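Local coordinates for capsid (Human calicivirus NLV/Boxer/2001/US, PDB 4RDL), which forms the protruding (P) domain of a norovirus capsid protein and binds histo-blood group glycans such as the Lewis y tetrasaccharide, probably for attachment to host cells, at residues A[110-120]-A[132-141]; A[68-76]-A[86-94]. All blocks are in the same frame, centred on the assembly; numbering follows the deposited sequence.

How the contacts relate
Contact 2 (68-76 with 86-94) closes before contact 1 (110-120 with 132-141) opens, so the two are successive beta hairpins in the chain. Both belong to one antiparallel sheet of the protruding domain, their centres about 13 Å apart, with strand 167-177 lying between strands 113-121 and 72-80. They meet at Met73 of contact 2, whose SD lies 3.7 Å from Ile138 CD1 and whose CE lies near Leu115 CD1 and Met117 CE. Contact 1 includes an outermost strand of the sheet and supplies glycan-pocket residues; contact 2 lies beyond strand 167-177 in the same sheet, the Met73 side chain about 14 Å from the bound galactose. Both also touch the second subunit.

Contact 1: A[110-120]-A[132-141]; sequences FGNCDLHMTFV and PSGKVVIHSY. With GAL (beta-D-galactopyranose), chain C; FUC (alpha-L-fucopyranose), chain B.
Asp114 and Tyr141 form a short polar link at one end of an antiparallel beta hairpin that carries part of the glycan pocket. Tyr141 OH donates to the syn lone pair of Asp114 OD1 at 2.7 Å, and the carboxylate and phenol ring are nearly coplanar (15° apart). The other oxygen, Asp114 OD2, accepts from galactose O3 at 2.7 Å and from a water that also meets His139 NE2, so phenol, sugar and water together hold the carboxylate. Galactose is gripped further by Ser176, Asn177 and Thr179. The Tyr141 hydroxyl sits over the centre of the His139 ring, 3.1 Å above its plane. Next in line, His116 turns its ring edge to fucose O2, while its NE2 is bonded to Ser176 and its ring stacks on Trp174; Val137 CG2 lies alongside at 3.5 Å from His116 ND1.

Ser140, at the centre of an inverse gamma turn, continues the pairing past the strand end: its N donates to Cys113 O at 3.0 Å, and its OG, placed between backbone N and carbonyl carbon (chi1 55°), accepts from Cys113 N at 3.1 Å. From there paired backbone bonds at Leu115-Ile138, Met117-Val136 and Phe119-Gly134 define the register. The face bearing Leu115, Met117 and Ile138 is apolar, with Met117 CG 3.9 Å from Ile138 CD1, and packs on Met73. At the far end the Phe119 ring folds back over Gly134 in a CH-pi contact, Gly134 CA standing over the ring face, 3.9 Å from the centroid and 17° off the normal.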
# COMPACT_ATOMS: atom_id res chain seq x y z
N PHE A 110 -8.85 -4.39 -13.73
CA PHE A 110 -8.39 -5.07 -14.93
C PHE A 110 -9.52 -5.92 -15.49
O PHE A 110 -10.02 -6.82 -14.81
CB PHE A 110 -7.15 -5.91 -14.62
CG PHE A 110 -6.01 -5.10 -14.09
CD1 PHE A 110 -5.28 -4.29 -14.94
CD2 PHE A 110 -5.70 -5.10 -12.75
CE1 PHE A 110 -4.24 -3.50 -14.45
CE2 PHE A 110 -4.67 -4.31 -12.25
CZ PHE A 110 -3.94 -3.51 -13.10
N GLY A 111 -9.93 -5.60 -16.71
CA GLY A 111 -11.09 -6.22 -17.32
C GLY A 111 -10.75 -7.25 -18.39
O GLY A 111 -9.71 -7.15 -19.04
N ASN A 112 -11.65 -8.21 -18.55
CA ASN A 112 -11.55 -9.23 -19.59
C ASN A 112 -10.28 -10.07 -19.51
O ASN A 112 -9.71 -10.44 -20.53
CB ASN A 112 -11.66 -8.62 -21.00
CG ASN A 112 -12.16 -9.63 -22.01
OD1 ASN A 112 -13.10 -10.38 -21.74
ND2 ASN A 112 -11.53 -9.68 -23.18
N CYS A 113 -9.87 -10.39 -18.29
CA CYS A 113 -8.64 -11.15 -18.09
C CYS A 113 -8.73 -12.06 -16.87
O CYS A 113 -9.75 -12.08 -16.17
CB CYS A 113 -7.44 -10.20 -17.98
SG CYS A 113 -7.61 -8.97 -16.66
N ASP A 114 -7.67 -12.82 -16.65
CA ASP A 114 -7.63 -13.77 -15.54
C ASP A 114 -6.86 -13.16 -14.38
O ASP A 114 -5.66 -12.86 -14.50
CB ASP A 114 -6.97 -15.08 -15.97
CG ASP A 114 -7.83 -15.90 -16.91
OD1 ASP A 114 -8.91 -15.43 -17.35
OD2 ASP A 114 -7.42 -17.04 -17.22
N LEU A 115 -7.56 -12.96 -13.27
CA LEU A 115 -6.96 -12.43 -12.05
C LEU A 115 -6.52 -13.58 -11.17
O LEU A 115 -7.35 -14.36 -10.68
CB LEU A 115 -7.97 -11.57 -11.29
CG LEU A 115 -8.72 -10.51 -12.11
CD1 LEU A 115 -9.80 -9.86 -11.26
CD2 LEU A 115 -7.74 -9.47 -12.66
N HIS A 116 -5.21 -13.70 -10.98
CA HIS A 116 -4.67 -14.76 -10.14
C HIS A 116 -4.48 -14.20 -8.75
O HIS A 116 -3.58 -13.39 -8.51
CB HIS A 116 -3.34 -15.27 -10.72
CG HIS A 116 -3.48 -15.83 -12.10
ND1 HIS A 116 -3.67 -17.17 -12.34
CD2 HIS A 116 -3.51 -15.22 -13.31
CE1 HIS A 116 -3.79 -17.37 -13.64
NE2 HIS A 116 -3.70 -16.20 -14.25
N MET A 117 -5.35 -14.64 -7.84
CA MET A 117 -5.42 -14.07 -6.50
C MET A 117 -4.77 -14.98 -5.48
O MET A 117 -4.84 -16.21 -5.57
CB MET A 117 -6.88 -13.85 -6.08
CG MET A 117 -7.75 -13.13 -7.10
SD MET A 117 -7.25 -11.44 -7.44
CE MET A 117 -7.65 -10.61 -5.91
N THR A 118 -4.14 -14.37 -4.49
CA THR A 118 -3.73 -15.09 -3.30
C THR A 118 -4.68 -14.65 -2.19
O THR A 118 -5.07 -13.49 -2.14
CB THR A 118 -2.28 -14.76 -2.94
OG1 THR A 118 -1.41 -15.34 -3.92
CG2 THR A 118 -1.91 -15.30 -1.57
N PHE A 119 -5.08 -15.56 -1.31
CA PHE A 119 -6.00 -15.17 -0.26
C PHE A 119 -5.69 -15.80 1.09
O PHE A 119 -4.99 -16.82 1.18
CB PHE A 119 -7.46 -15.44 -0.65
CG PHE A 119 -7.82 -16.90 -0.79
CD1 PHE A 119 -8.16 -17.66 0.33
CD2 PHE A 119 -7.83 -17.51 -2.04
CE1 PHE A 119 -8.49 -19.00 0.19
CE2 PHE A 119 -8.17 -18.84 -2.18
CZ PHE A 119 -8.50 -19.58 -1.06
N VAL A 120 -6.22 -15.18 2.14
CA VAL A 120 -6.12 -15.71 3.49
C VAL A 120 -7.45 -15.56 4.20
O VAL A 120 -8.18 -14.59 3.99
CB VAL A 120 -5.03 -14.97 4.30
CG1 VAL A 120 -3.63 -15.25 3.72
CG2 VAL A 120 -5.29 -13.47 4.38
N PRO A 132 -3.77 -20.55 6.80
CA PRO A 132 -5.02 -19.88 6.45
C PRO A 132 -5.09 -19.50 4.98
O PRO A 132 -6.05 -18.84 4.57
CB PRO A 132 -4.95 -18.61 7.28
CG PRO A 132 -3.48 -18.26 7.24
CD PRO A 132 -2.75 -19.60 7.28
N SER A 133 -4.10 -19.90 4.19
CA SER A 133 -3.91 -19.32 2.86
C SER A 133 -4.32 -20.22 1.70
O SER A 133 -4.33 -21.45 1.81
CB SER A 133 -2.46 -18.87 2.67
OG SER A 133 -1.57 -19.96 2.47
N GLY A 134 -4.61 -19.59 0.57
CA GLY A 134 -4.88 -20.31 -0.66
C GLY A 134 -4.66 -19.41 -1.85
O GLY A 134 -4.14 -18.30 -1.72
N LYS A 135 -5.04 -19.90 -3.02
CA LYS A 135 -4.96 -19.10 -4.24
C LYS A 135 -6.10 -19.51 -5.14
O LYS A 135 -6.65 -20.61 -5.01
CB LYS A 135 -3.63 -19.33 -4.94
CG LYS A 135 -3.38 -20.78 -5.29
CD LYS A 135 -1.97 -21.00 -5.78
CE LYS A 135 -1.74 -20.31 -7.11
NZ LYS A 135 -0.43 -20.72 -7.69
N VAL A 136 -6.48 -18.62 -6.05
CA VAL A 136 -7.62 -18.89 -6.91
C VAL A 136 -7.59 -17.94 -8.10
O VAL A 136 -7.03 -16.84 -8.01
CB VAL A 136 -8.94 -18.76 -6.13
CG1 VAL A 136 -9.23 -17.32 -5.78
CG2 VAL A 136 -10.11 -19.37 -6.91
N VAL A 137 -8.16 -18.37 -9.21
CA VAL A 137 -8.29 -17.53 -10.39
C VAL A 137 -9.71 -16.97 -10.45
O VAL A 137 -10.68 -17.70 -10.23
CB VAL A 137 -8.00 -18.33 -11.68
CG1 VAL A 137 -8.17 -17.44 -12.90
CG2 VAL A 137 -6.60 -18.93 -11.62
N ILE A 138 -9.82 -15.68 -10.73
CA ILE A 138 -11.11 -15.04 -10.95
C ILE A 138 -11.12 -14.39 -12.34
O ILE A 138 -10.29 -13.53 -12.64
CB ILE A 138 -11.40 -13.97 -9.87
CG1 ILE A 138 -11.41 -14.62 -8.48
CG2 ILE A 138 -12.73 -13.25 -10.15
CD1 ILE A 138 -11.60 -13.63 -7.35
N HIS A 139 -12.06 -14.80 -13.17
CA HIS A 139 -12.26 -14.20 -14.48
C HIS A 139 -12.97 -12.86 -14.34
O HIS A 139 -14.05 -12.81 -13.74
CB HIS A 139 -13.13 -15.10 -15.36
CG HIS A 139 -12.48 -16.41 -15.71
ND1 HIS A 139 -13.17 -17.44 -16.32
CD2 HIS A 139 -11.21 -16.85 -15.54
CE1 HIS A 139 -12.35 -18.45 -16.51
NE2 HIS A 139 -11.16 -18.12 -16.05
N SER A 140 -12.40 -11.80 -14.89
CA SER A 140 -13.12 -10.52 -14.93
C SER A 140 -13.93 -10.42 -16.24
O SER A 140 -13.80 -9.46 -17.01
CB SER A 140 -12.19 -9.32 -14.74
OG SER A 140 -11.13 -9.32 -15.67
N TYR A 141 -14.74 -11.44 -16.47
CA TYR A 141 -15.57 -11.55 -17.66
C TYR A 141 -16.59 -12.65 -17.45
O TYR A 141 -16.50 -13.40 -16.47
CB TYR A 141 -14.72 -11.81 -18.92
CG TYR A 141 -13.77 -12.99 -18.85
CD1 TYR A 141 -14.15 -14.25 -19.29
CD2 TYR A 141 -12.47 -12.83 -18.35
CE1 TYR A 141 -13.28 -15.33 -19.23
CE2 TYR A 141 -11.59 -13.90 -18.28
CZ TYR A 141 -12.00 -15.14 -18.73
OH TYR A 141 -11.13 -16.21 -18.68
C1 GAL C . -3.21 -20.34 -19.20
C2 GAL C . -3.46 -19.55 -17.93
C3 GAL C . -4.78 -18.87 -17.96
C4 GAL C . -4.96 -18.09 -19.13
C5 GAL C . -4.76 -18.94 -20.34
C6 GAL C . -4.88 -18.23 -21.61
O2 GAL C . -3.38 -20.44 -16.82
O3 GAL C . -4.94 -18.09 -16.76
O4 GAL C . -4.01 -16.97 -19.13
O5 GAL C . -3.41 -19.57 -20.32
O6 GAL C . -4.85 -18.99 -22.73
C1 FUC B . -2.51 -19.98 -15.85
C2 FUC B . -2.71 -20.75 -14.61
C3 FUC B . -2.34 -22.16 -14.81
C4 FUC B . -0.95 -22.33 -15.31
C5 FUC B . -0.68 -21.46 -16.53
C6 FUC B . 0.74 -21.51 -16.94
O2 FUC B . -4.05 -20.66 -14.23
O3 FUC B . -2.53 -22.89 -13.63
O4 FUC B . -0.05 -22.00 -14.30
O5 FUC B . -1.08 -20.10 -16.32
O HOH W 1 -8.76 -19.29 -16.35

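Contact 2: A[68-76]-A[86-94]; sequences ACIARMRGR and VNLAELDGN
The guanidinium of Arg74 lies flat against the turn that follows a beta hairpin, with Gly93 CA 3.3 Å above its plane and over its centre. At the edge, NH1 donates to Leu91 O at 2.9 Å, although it approaches from above the carbonyl plane, 39° out of it. The side chain reaches this turn because it is extended, with CG anti to the backbone N (chi1 180°) and the chain straight on to NE. The guanidinium has a second partner: NE forms a salt bridge with Glu167 on strand 167-177, so the turn and the neighbouring strand both hold the group. The turn itself is type I from Glu90 to Gly93, and Asp92 OD1 accepts from Asn94 N in an Asx turn.

Antiparallel pairing of strands 72-80 and 83-89 is clearest at Arg76 and Asn87, whose backbones exchange two bonds: Arg76 N donates to Asn87 O, and Asn87 N to Arg76 O at 2.9 Å. Ala89 N donates to Arg74 O, and a water joins Arg74 N to Ala89 O. Between these pairs, Gly75 CA lies 3.0 Å from Asn87 O with Val86 CG1 also against it, a sign that no side chain would fit there.

Beyond the strands, Leu91 turns both methyls back to 68-76: CD2 touches Met73 C, and CD1 lies 3.5 Å from Cys69 CB.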
# COMPACT_ATOMS: atom_id res chain seq x y z
N ALA A 68 -2.85 0.42 0.62
CA ALA A 68 -3.09 -0.91 1.18
C ALA A 68 -4.36 -1.57 0.64
O ALA A 68 -4.56 -2.77 0.79
CB ALA A 68 -3.13 -0.87 2.71
N CYS A 69 -5.22 -0.79 -0.02
CA CYS A 69 -6.46 -1.34 -0.55
C CYS A 69 -6.41 -1.71 -2.02
O CYS A 69 -7.34 -2.32 -2.55
CB CYS A 69 -7.60 -0.33 -0.33
SG CYS A 69 -7.90 0.03 1.41
N ILE A 70 -5.35 -1.31 -2.72
CA ILE A 70 -5.34 -1.43 -4.17
C ILE A 70 -5.32 -2.87 -4.66
O ILE A 70 -4.47 -3.67 -4.25
CB ILE A 70 -4.13 -0.67 -4.76
CG1 ILE A 70 -4.20 0.82 -4.41
CG2 ILE A 70 -4.07 -0.87 -6.28
CD1 ILE A 70 -2.90 1.55 -4.70
N ALA A 71 -6.28 -3.18 -5.54
CA ALA A 71 -6.35 -4.48 -6.22
C ALA A 71 -6.58 -5.63 -5.25
O ALA A 71 -6.08 -6.73 -5.45
CB ALA A 71 -5.11 -4.71 -7.09
N ARG A 72 -7.36 -5.37 -4.21
CA ARG A 72 -7.73 -6.39 -3.25
C ARG A 72 -9.23 -6.61 -3.26
O ARG A 72 -9.98 -5.78 -3.80
CB ARG A 72 -7.26 -6.01 -1.84
CG ARG A 72 -5.73 -6.01 -1.73
CD ARG A 72 -5.25 -5.69 -0.33
NE ARG A 72 -3.80 -5.52 -0.28
CZ ARG A 72 -2.96 -6.40 0.27
NH1 ARG A 72 -3.42 -7.51 0.81
NH2 ARG A 72 -1.65 -6.15 0.27
N MET A 73 -9.65 -7.74 -2.69
CA MET A 73 -11.06 -8.06 -2.51
C MET A 73 -11.26 -8.65 -1.13
O MET A 73 -10.30 -9.12 -0.49
CB MET A 73 -11.53 -9.10 -3.53
CG MET A 73 -11.22 -8.79 -4.98
SD MET A 73 -11.70 -10.23 -5.98
CE MET A 73 -11.05 -9.78 -7.59
N ARG A 74 -12.50 -8.67 -0.68
CA ARG A 74 -12.86 -9.33 0.56
C ARG A 74 -14.24 -9.94 0.41
O ARG A 74 -15.11 -9.37 -0.24
CB ARG A 74 -12.85 -8.36 1.74
CG ARG A 74 -13.23 -9.00 3.08
CD ARG A 74 -12.89 -8.08 4.25
NE ARG A 74 -13.30 -8.66 5.52
CZ ARG A 74 -12.79 -8.33 6.70
NH1 ARG A 74 -11.83 -7.40 6.77
NH2 ARG A 74 -13.22 -8.92 7.80
N GLY A 75 -14.44 -11.10 1.02
CA GLY A 75 -15.79 -11.63 1.12
C GLY A 75 -15.83 -13.07 1.56
O GLY A 75 -14.82 -13.64 1.98
N ARG A 76 -17.01 -13.67 1.45
CA ARG A 76 -17.23 -15.03 1.92
C ARG A 76 -17.29 -15.96 0.73
O ARG A 76 -18.04 -15.73 -0.21
CB ARG A 76 -18.51 -15.12 2.74
CG ARG A 76 -18.60 -16.39 3.58
CD ARG A 76 -19.75 -16.31 4.60
NE ARG A 76 -19.61 -15.14 5.47
CZ ARG A 76 -18.87 -15.11 6.58
NH1 ARG A 76 -18.23 -16.20 6.98
NH2 ARG A 76 -18.78 -13.99 7.29
N VAL A 86 -17.35 -15.73 -4.58
CA VAL A 86 -17.22 -14.90 -3.39
C VAL A 86 -18.38 -13.91 -3.32
O VAL A 86 -18.70 -13.25 -4.32
CB VAL A 86 -15.87 -14.14 -3.36
CG1 VAL A 86 -15.85 -13.13 -2.22
CG2 VAL A 86 -14.71 -15.11 -3.23
N ASN A 87 -19.02 -13.84 -2.14
CA ASN A 87 -19.93 -12.76 -1.81
C ASN A 87 -19.11 -11.61 -1.26
O ASN A 87 -18.54 -11.71 -0.18
CB ASN A 87 -20.96 -13.21 -0.76
CG ASN A 87 -21.95 -14.21 -1.31
OD1 ASN A 87 -22.55 -13.98 -2.36
ND2 ASN A 87 -22.11 -15.34 -0.61
N LEU A 88 -19.06 -10.51 -2.01
CA LEU A 88 -18.14 -9.42 -1.72
C LEU A 88 -18.58 -8.51 -0.59
O LEU A 88 -19.77 -8.28 -0.36
CB LEU A 88 -17.91 -8.59 -2.98
CG LEU A 88 -17.23 -9.28 -4.17
CD1 LEU A 88 -17.40 -8.47 -5.45
CD2 LEU A 88 -15.76 -9.53 -3.86
N ALA A 89 -17.58 -7.98 0.12
CA ALA A 89 -17.75 -6.94 1.11
C ALA A 89 -16.68 -5.87 0.88
O ALA A 89 -15.76 -6.06 0.07
CB ALA A 89 -17.64 -7.52 2.52
N GLU A 90 -16.77 -4.76 1.60
CA GLU A 90 -15.65 -3.81 1.61
C GLU A 90 -14.47 -4.43 2.35
O GLU A 90 -14.64 -5.37 3.14
CB GLU A 90 -16.06 -2.49 2.25
CG GLU A 90 -17.25 -1.82 1.58
CD GLU A 90 -16.93 -1.22 0.21
OE1 GLU A 90 -15.74 -1.00 -0.10
OE2 GLU A 90 -17.88 -0.98 -0.57
N LEU A 91 -13.27 -3.91 2.10
CA LEU A 91 -12.05 -4.52 2.65
C LEU A 91 -11.98 -4.52 4.18
O LEU A 91 -11.27 -5.33 4.77
CB LEU A 91 -10.81 -3.86 2.05
CG LEU A 91 -10.63 -4.11 0.55
CD1 LEU A 91 -9.45 -3.29 0.01
CD2 LEU A 91 -10.43 -5.57 0.26
N ASP A 92 -12.72 -3.62 4.82
CA ASP A 92 -12.75 -3.60 6.29
C ASP A 92 -13.78 -4.58 6.87
O ASP A 92 -13.93 -4.70 8.09
CB ASP A 92 -12.98 -2.18 6.82
CG ASP A 92 -14.35 -1.62 6.48
OD1 ASP A 92 -15.12 -2.27 5.75
OD2 ASP A 92 -14.65 -0.49 6.96
N GLY A 93 -14.49 -5.28 5.99
CA GLY A 93 -15.47 -6.26 6.42
C GLY A 93 -16.89 -5.72 6.53
O GLY A 93 -17.83 -6.49 6.69
N ASN A 94 -17.04 -4.41 6.44
CA ASN A 94 -18.36 -3.81 6.36
C ASN A 94 -18.99 -4.10 5.00
O ASN A 94 -18.29 -4.40 4.03
CB ASN A 94 -18.29 -2.31 6.65
CG ASN A 94 -18.09 -2.03 8.12
OD1 ASN A 94 -18.85 -2.51 8.96
ND2 ASN A 94 -17.05 -1.26 8.45
O HOH W 2 -14.11 -6.71 -2.09